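Local coordinates for Mlr7391 protein (Mesorhizobium loti, PDB 3HK4), which is of unknown function but has an NTF2-like fold and is a putative SnoaL-like polyketide cyclase, at residues Q96-F101 with V119-V124. Numbering follows the deposited sequence.
Sequences QFALRF and VGLYTV
Phe97 and Leu99 pair with Tyr122 and Gly120 in antiparallel fashion, the axes of the two segments coming within 4.7 Å, and each of the two hydrogen-bonded pairs is closed by two N-H...O=C bonds. The shortest of the four runs from Tyr122 N to Phe97 O (2.7 Å).

Phe97, Leu99 and Tyr122 share the buried face of the sheet. Tyr122 CB sits over one face of the Phe97 ring, 3.7 Å from its centroid, in a CH-pi contact. The two ring planes differ by only 19°, yet the rings are offset so far that little of one lies over the other. Phe97 CG lies between the backbone N and the carbonyl carbon (chi1 70°), which tips the ring toward the neighbouring strand and under Tyr122. Val124 CG2 meets the edge of the same ring. Leu99 CD1 touches Tyr122 CE1 at 3.9 Å. The Phe101 ring reaches across toward Gly120, which has no side chain, and its CZ lies 3.4 Å from Tyr122 OH, edge to edge. Phe29 of helix 22-34 packs against both Phe97 and Tyr122.

The other face carries Gln96, Ala98, Arg100, Val119, Leu121 and Thr123. The Gln96 and Thr123 side chains run alongside each other in the same direction. Gln96 NE2 donates to Thr123 OG1 at 3.0 Å, with OG1 19° out of the amide plane. The amide also lies against Leu121 CD2. With Gln96 cut back to an alanine, Thr123 OG1 would probably lose this donor and one side of Leu121 its cover. Arg100 lays CG against Val119 CG2, while its guanidinium forms a salt bridge with Asp117.

Strands 96-107 and 114-125 form a beta hairpin within the curved sheet of the NTF2-like, SnoaL-type fold, with the aromatic face packed against helix 22-34.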
loop_
_atom_site.group_PDB
_atom_site.type_symbol
_atom_site.label_atom_id
_atom_site.label_comp_id
_atom_site.label_asym_id
_atom_site.label_seq_id
_atom_site.Cartn_x
_atom_site.Cartn_y
_atom_site.Cartn_z
ATOM N N GLN A 96 17.321 -12.017 15.844
ATOM C CA GLN A 96 16.902 -10.747 15.322
ATOM C C GLN A 96 17.997 -9.719 15.207
ATOM O O GLN A 96 19.006 -9.783 15.880
ATOM C CB GLN A 96 15.832 -10.148 16.229
ATOM C CG GLN A 96 14.563 -10.974 16.443
ATOM C CD GLN A 96 13.613 -10.228 17.364
ATOM O OE1 GLN A 96 14.034 -9.567 18.330
ATOM N NE2 GLN A 96 12.357 -10.317 17.078
ATOM N N PHE A 97 17.755 -8.769 14.327
ATOM C CA PHE A 97 18.599 -7.594 14.201
ATOM C C PHE A 97 17.746 -6.343 13.979
ATOM O O PHE A 97 16.624 -6.411 13.530
ATOM C CB PHE A 97 19.661 -7.737 13.140
ATOM C CG PHE A 97 19.150 -7.751 11.726
ATOM C CD1 PHE A 97 18.785 -8.938 11.142
ATOM C CD2 PHE A 97 19.084 -6.599 10.971
ATOM C CE1 PHE A 97 18.337 -8.972 9.832
ATOM C CE2 PHE A 97 18.659 -6.625 9.679
ATOM C CZ PHE A 97 18.280 -7.844 9.102
ATOM N N ALA A 98 18.310 -5.223 14.416
ATOM C CA ALA A 98 17.713 -3.927 14.353
ATOM C C ALA A 98 18.577 -2.994 13.565
ATOM O O ALA A 98 19.830 -3.102 13.594
ATOM C CB ALA A 98 17.542 -3.337 15.835
ATOM N N LEU A 99 17.919 -2.068 12.885
ATOM C CA LEU A 99 18.556 -1.002 12.135
ATOM C C LEU A 99 17.890 0.305 12.509
ATOM O O LEU A 99 16.725 0.352 12.860
ATOM C CB LEU A 99 18.395 -1.203 10.622
ATOM C CG LEU A 99 19.056 -2.427 10.014
ATOM C CD1 LEU A 99 18.635 -2.632 8.540
ATOM C CD2 LEU A 99 20.550 -2.246 10.149
ATOM N N ARG A 100 18.637 1.374 12.442
ATOM C CA ARG A 100 18.087 2.692 12.718
ATOM C C ARG A 100 18.208 3.485 11.408
ATOM O O ARG A 100 19.273 3.541 10.815
ATOM C CB ARG A 100 18.815 3.342 13.886
ATOM C CG ARG A 100 18.162 4.672 14.397
ATOM C CD ARG A 100 18.712 5.852 13.658
ATOM N NE ARG A 100 18.334 7.116 14.256
ATOM C CZ ARG A 100 18.864 7.618 15.375
ATOM N NH1 ARG A 100 19.796 6.966 16.079
ATOM N NH2 ARG A 100 18.437 8.800 15.804
ATOM N N PHE A 101 17.078 4.034 10.970
ATOM C CA PHE A 101 16.929 4.755 9.718
ATOM C C PHE A 101 16.643 6.182 10.067
ATOM O O PHE A 101 15.758 6.423 10.865
ATOM C CB PHE A 101 15.742 4.228 8.961
ATOM C CG PHE A 101 15.829 2.765 8.618
ATOM C CD1 PHE A 101 16.548 2.348 7.514
ATOM C CD2 PHE A 101 15.151 1.825 9.356
ATOM C CE1 PHE A 101 16.613 1.022 7.158
ATOM C CE2 PHE A 101 15.211 0.495 9.042
ATOM C CZ PHE A 101 15.931 0.073 7.924
ATOM N N VAL A 119 13.230 2.854 13.845
ATOM C CA VAL A 119 13.964 1.669 14.116
ATOM C C VAL A 119 13.166 0.565 13.493
ATOM O O VAL A 119 11.949 0.473 13.654
ATOM C CB VAL A 119 14.219 1.398 15.643
ATOM C CG1 VAL A 119 14.817 0.047 15.842
ATOM C CG2 VAL A 119 15.191 2.480 16.233
ATOM N N GLY A 120 13.889 -0.272 12.773
ATOM C CA GLY A 120 13.313 -1.504 12.185
ATOM C C GLY A 120 13.850 -2.744 12.904
ATOM O O GLY A 120 15.051 -2.849 13.116
ATOM N N LEU A 121 12.983 -3.693 13.242
ATOM C CA LEU A 121 13.412 -4.941 13.886
ATOM C C LEU A 121 13.084 -6.106 12.978
ATOM O O LEU A 121 11.926 -6.254 12.579
ATOM C CB LEU A 121 12.708 -5.123 15.228
ATOM C CG LEU A 121 13.140 -6.282 16.112
ATOM C CD1 LEU A 121 14.579 -6.057 16.696
ATOM C CD2 LEU A 121 12.145 -6.443 17.243
ATOM N N TYR A 122 14.096 -6.926 12.666
ATOM C CA TYR A 122 13.956 -7.971 11.681
ATOM C C TYR A 122 14.132 -9.301 12.354
ATOM O O TYR A 122 15.092 -9.463 13.026
ATOM C CB TYR A 122 14.981 -7.802 10.570
ATOM C CG TYR A 122 14.804 -6.473 9.837
ATOM C CD1 TYR A 122 15.433 -5.334 10.264
ATOM C CD2 TYR A 122 13.988 -6.390 8.713
ATOM C CE1 TYR A 122 15.242 -4.110 9.616
ATOM C CE2 TYR A 122 13.777 -5.173 8.063
ATOM C CZ TYR A 122 14.406 -4.048 8.521
ATOM O OH TYR A 122 14.243 -2.849 7.858
ATOM N N THR A 123 13.172 -10.193 12.200
ATOM C CA THR A 123 13.253 -11.562 12.742
ATOM C C THR A 123 13.615 -12.563 11.630
ATOM O O THR A 123 12.992 -12.568 10.561
ATOM C CB THR A 123 11.940 -11.984 13.300
ATOM O OG1 THR A 123 11.560 -11.053 14.305
ATOM C CG2 THR A 123 12.019 -13.387 13.887
ATOM N N VAL A 124 14.585 -13.431 11.917
ATOM C CA VAL A 124 15.094 -14.403 10.933
ATOM C C VAL A 124 14.789 -15.810 11.375
ATOM O O VAL A 124 15.029 -16.163 12.525
ATOM C CB VAL A 124 16.585 -14.247 10.786
ATOM C CG1 VAL A 124 17.184 -15.252 9.812
ATOM C CG2 VAL A 124 16.892 -12.779 10.304
#